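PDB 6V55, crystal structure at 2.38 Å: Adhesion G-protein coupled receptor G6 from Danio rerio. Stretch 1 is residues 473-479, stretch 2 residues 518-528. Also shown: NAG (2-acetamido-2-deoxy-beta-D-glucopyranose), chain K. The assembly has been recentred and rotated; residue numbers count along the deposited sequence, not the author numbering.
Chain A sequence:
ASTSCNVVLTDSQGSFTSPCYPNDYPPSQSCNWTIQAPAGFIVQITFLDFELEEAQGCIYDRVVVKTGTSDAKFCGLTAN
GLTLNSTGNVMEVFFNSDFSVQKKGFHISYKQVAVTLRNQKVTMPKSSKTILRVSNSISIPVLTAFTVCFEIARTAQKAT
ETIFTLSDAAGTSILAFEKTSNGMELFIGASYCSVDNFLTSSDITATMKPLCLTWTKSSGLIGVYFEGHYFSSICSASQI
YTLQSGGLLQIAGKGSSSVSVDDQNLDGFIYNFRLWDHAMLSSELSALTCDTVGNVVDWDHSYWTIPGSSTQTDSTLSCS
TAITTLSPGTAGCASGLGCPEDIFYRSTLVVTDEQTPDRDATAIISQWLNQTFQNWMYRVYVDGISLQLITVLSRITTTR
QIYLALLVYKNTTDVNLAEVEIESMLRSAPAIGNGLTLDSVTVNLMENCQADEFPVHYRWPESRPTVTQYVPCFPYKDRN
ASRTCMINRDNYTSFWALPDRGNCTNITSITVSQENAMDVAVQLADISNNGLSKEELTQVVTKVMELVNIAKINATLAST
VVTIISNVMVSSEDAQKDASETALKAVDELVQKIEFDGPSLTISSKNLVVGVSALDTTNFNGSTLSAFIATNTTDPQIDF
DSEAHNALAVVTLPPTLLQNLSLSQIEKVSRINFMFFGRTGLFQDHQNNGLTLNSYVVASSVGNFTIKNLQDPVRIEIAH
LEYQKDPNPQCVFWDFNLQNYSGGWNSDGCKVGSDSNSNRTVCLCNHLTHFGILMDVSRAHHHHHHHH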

# COMPACT_ATOMS: atom_id res chain seq x y z
N CYS A 473 -13.99 -9.23 -12.49
CA CYS A 473 -15.27 -8.87 -13.06
C CYS A 473 -16.20 -8.41 -11.94
O CYS A 473 -16.34 -9.11 -10.93
CB CYS A 473 -15.89 -10.06 -13.81
SG CYS A 473 -15.13 -10.47 -15.39
N PHE A 474 -16.78 -7.22 -12.09
CA PHE A 474 -17.72 -6.72 -11.11
C PHE A 474 -19.09 -7.35 -11.35
O PHE A 474 -19.58 -7.30 -12.48
CB PHE A 474 -17.83 -5.20 -11.19
CG PHE A 474 -18.74 -4.61 -10.17
CD1 PHE A 474 -18.34 -4.50 -8.85
CD2 PHE A 474 -20.03 -4.19 -10.51
CE1 PHE A 474 -19.17 -3.95 -7.89
CE2 PHE A 474 -20.89 -3.66 -9.54
CZ PHE A 474 -20.45 -3.54 -8.23
N PRO A 475 -19.75 -7.91 -10.33
CA PRO A 475 -19.33 -8.09 -8.94
C PRO A 475 -19.06 -9.53 -8.49
O PRO A 475 -18.87 -9.74 -7.29
CB PRO A 475 -20.52 -7.57 -8.17
CG PRO A 475 -21.67 -8.07 -9.00
CD PRO A 475 -21.21 -8.06 -10.46
N TYR A 476 -19.04 -10.51 -9.39
CA TYR A 476 -18.97 -11.88 -8.93
C TYR A 476 -17.55 -12.42 -8.86
O TYR A 476 -17.32 -13.41 -8.14
CB TYR A 476 -19.87 -12.76 -9.81
CG TYR A 476 -21.30 -12.30 -9.69
CD1 TYR A 476 -21.92 -12.21 -8.43
CD2 TYR A 476 -22.04 -11.95 -10.81
CE1 TYR A 476 -23.24 -11.78 -8.29
CE2 TYR A 476 -23.36 -11.52 -10.68
CZ TYR A 476 -23.95 -11.44 -9.42
OH TYR A 476 -25.26 -11.02 -9.31
N LYS A 477 -16.61 -11.79 -9.59
CA LYS A 477 -15.17 -12.09 -9.60
C LYS A 477 -14.83 -13.52 -10.04
O LYS A 477 -13.73 -14.00 -9.73
CB LYS A 477 -14.48 -11.82 -8.26
CG LYS A 477 -14.75 -10.50 -7.59
CD LYS A 477 -14.18 -10.56 -6.17
CE LYS A 477 -12.74 -10.09 -6.07
NZ LYS A 477 -12.50 -9.33 -4.80
N ASP A 478 -15.74 -14.19 -10.76
CA ASP A 478 -15.46 -15.56 -11.20
C ASP A 478 -14.41 -15.57 -12.29
O ASP A 478 -13.56 -16.46 -12.33
CB ASP A 478 -16.73 -16.25 -11.72
CG ASP A 478 -17.97 -15.97 -10.87
OD1 ASP A 478 -18.99 -15.54 -11.46
OD2 ASP A 478 -17.95 -16.20 -9.63
N ARG A 479 -14.46 -14.59 -13.20
CA ARG A 479 -13.50 -14.42 -14.29
C ARG A 479 -12.94 -13.00 -14.25
O ARG A 479 -13.31 -12.18 -13.40
CB ARG A 479 -14.12 -14.76 -15.66
CG ARG A 479 -15.04 -15.99 -15.68
CD ARG A 479 -15.42 -16.42 -17.09
NE ARG A 479 -14.42 -17.29 -17.72
CZ ARG A 479 -14.59 -17.91 -18.89
NH1 ARG A 479 -15.73 -17.75 -19.57
NH2 ARG A 479 -13.63 -18.68 -19.39
N MET A 518 -25.82 -19.65 -3.01
CA MET A 518 -24.98 -19.25 -1.89
C MET A 518 -23.84 -18.34 -2.34
O MET A 518 -23.48 -17.42 -1.61
CB MET A 518 -24.42 -20.49 -1.19
CG MET A 518 -24.05 -20.29 0.28
SD MET A 518 -25.21 -19.23 1.14
CE MET A 518 -24.32 -18.70 2.57
N ASP A 519 -23.32 -18.56 -3.55
CA ASP A 519 -22.21 -17.74 -4.05
C ASP A 519 -22.68 -16.35 -4.47
O ASP A 519 -22.01 -15.36 -4.16
CB ASP A 519 -21.52 -18.45 -5.21
CG ASP A 519 -20.13 -17.90 -5.49
OD1 ASP A 519 -19.21 -18.18 -4.67
OD2 ASP A 519 -19.96 -17.19 -6.52
N VAL A 520 -23.84 -16.28 -5.16
CA VAL A 520 -24.44 -15.02 -5.59
C VAL A 520 -24.80 -14.15 -4.38
O VAL A 520 -24.47 -12.95 -4.34
CB VAL A 520 -25.67 -15.30 -6.46
CG1 VAL A 520 -26.51 -14.05 -6.68
CG2 VAL A 520 -25.28 -15.86 -7.75
N ALA A 521 -25.44 -14.75 -3.36
CA ALA A 521 -25.91 -14.01 -2.20
C ALA A 521 -24.76 -13.45 -1.38
O ALA A 521 -24.86 -12.33 -0.88
CB ALA A 521 -26.79 -14.89 -1.34
N VAL A 522 -23.65 -14.20 -1.28
CA VAL A 522 -22.46 -13.76 -0.56
C VAL A 522 -21.82 -12.56 -1.26
O VAL A 522 -21.48 -11.56 -0.61
CB VAL A 522 -21.48 -14.95 -0.40
CG1 VAL A 522 -20.09 -14.52 -0.23
CG2 VAL A 522 -21.85 -15.79 0.79
N GLN A 523 -21.74 -12.59 -2.60
CA GLN A 523 -21.13 -11.48 -3.33
C GLN A 523 -21.97 -10.21 -3.27
O GLN A 523 -21.43 -9.13 -2.99
CB GLN A 523 -20.85 -11.85 -4.79
CG GLN A 523 -19.87 -13.02 -5.07
CD GLN A 523 -18.94 -13.41 -3.91
OE1 GLN A 523 -18.09 -12.63 -3.43
NE2 GLN A 523 -19.10 -14.65 -3.45
N LEU A 524 -23.30 -10.33 -3.43
CA LEU A 524 -24.20 -9.19 -3.32
C LEU A 524 -24.22 -8.62 -1.91
O LEU A 524 -24.33 -7.40 -1.75
CB LEU A 524 -25.61 -9.59 -3.73
CG LEU A 524 -25.91 -10.11 -5.14
CD1 LEU A 524 -27.40 -10.36 -5.31
CD2 LEU A 524 -25.36 -9.22 -6.25
N ALA A 525 -24.05 -9.46 -0.88
CA ALA A 525 -23.95 -8.99 0.50
C ALA A 525 -22.67 -8.19 0.76
O ALA A 525 -22.66 -7.34 1.66
CB ALA A 525 -24.02 -10.17 1.48
N ASP A 526 -21.61 -8.45 -0.00
CA ASP A 526 -20.40 -7.64 0.11
C ASP A 526 -20.61 -6.22 -0.43
O ASP A 526 -20.27 -5.26 0.28
CB ASP A 526 -19.25 -8.33 -0.63
CG ASP A 526 -17.95 -8.32 0.17
OD1 ASP A 526 -17.38 -9.42 0.38
OD2 ASP A 526 -17.48 -7.23 0.59
N ILE A 527 -21.19 -6.07 -1.64
CA ILE A 527 -21.32 -4.77 -2.32
C ILE A 527 -22.22 -3.82 -1.56
O ILE A 527 -22.05 -2.59 -1.62
CB ILE A 527 -21.90 -4.89 -3.74
CG1 ILE A 527 -21.41 -6.08 -4.51
CG2 ILE A 527 -21.52 -3.68 -4.55
CD1 ILE A 527 -22.41 -6.39 -5.62
N SER A 528 -23.20 -4.36 -0.84
CA SER A 528 -24.25 -3.59 -0.21
C SER A 528 -23.81 -2.86 1.06
O SER A 528 -24.54 -1.99 1.53
CB SER A 528 -25.41 -4.52 0.10
OG SER A 528 -25.56 -5.47 -0.92
C1 NAG K . -11.92 -15.26 -21.44
C2 NAG K . -10.46 -14.78 -21.29
C3 NAG K . -9.54 -15.47 -22.31
C4 NAG K . -9.68 -16.99 -22.24
C5 NAG K . -11.15 -17.39 -22.41
C6 NAG K . -11.40 -18.88 -22.28
C7 NAG K . -9.93 -12.56 -20.39
C8 NAG K . -9.94 -11.08 -20.64
N2 NAG K . -10.39 -13.33 -21.39
O3 NAG K . -8.18 -15.11 -22.06
O4 NAG K . -8.86 -17.63 -23.21
O5 NAG K . -11.96 -16.73 -21.41
O6 NAG K . -11.60 -19.31 -20.94
O7 NAG K . -9.52 -13.04 -19.34

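No hydrogen bond crosses between the stretches; they bury 354 Å², both sides summed, and the closest contacts are mainly apolar. The contacting residues of stretch 2 lie on a helix that begins before Met518, and Asp519, Val520, Gln523, Leu524 and Ile527 make the contacts, the spacing expected of one helix face. Asp519 is exposed, and its OD2 comes within 3.8 Å of Asp478 OD2; these like charges can add no attraction, and both residues are exposed. Val520 is buried, its CG1 4.3 Å from Tyr476 CE1. Gln523 points its CA-to-CB bond toward stretch 1 and marks the closest CA-to-CA approach, Gln523 CA to Tyr476 CA at 6.0 Å. Its CB meets the edge of the tyrosine ring, 3.8 Å from Tyr476 CD1, while its amide turns back along the helix, NE2 donating to Asp519 O at 3.1 Å, so aliphatic carbon serves the interface and NE2 finds its acceptor within the helix. Leu524 CD2 packs 3.9 Å from Tyr476 CE1. The tyrosine suits this site because its ring carbons pack against Val520 and Leu524 while its hydroxyl hydrogen-bonds elsewhere in the structure. Ile527 closes the contact: CD1 lies 3.4 Å from Pro475 CB, and CG2 lies 3.8 Å from Phe474 CZ, at the ring edge. The cis peptide bond precedes Pro475, whose CA-to-CB bond points toward the helix.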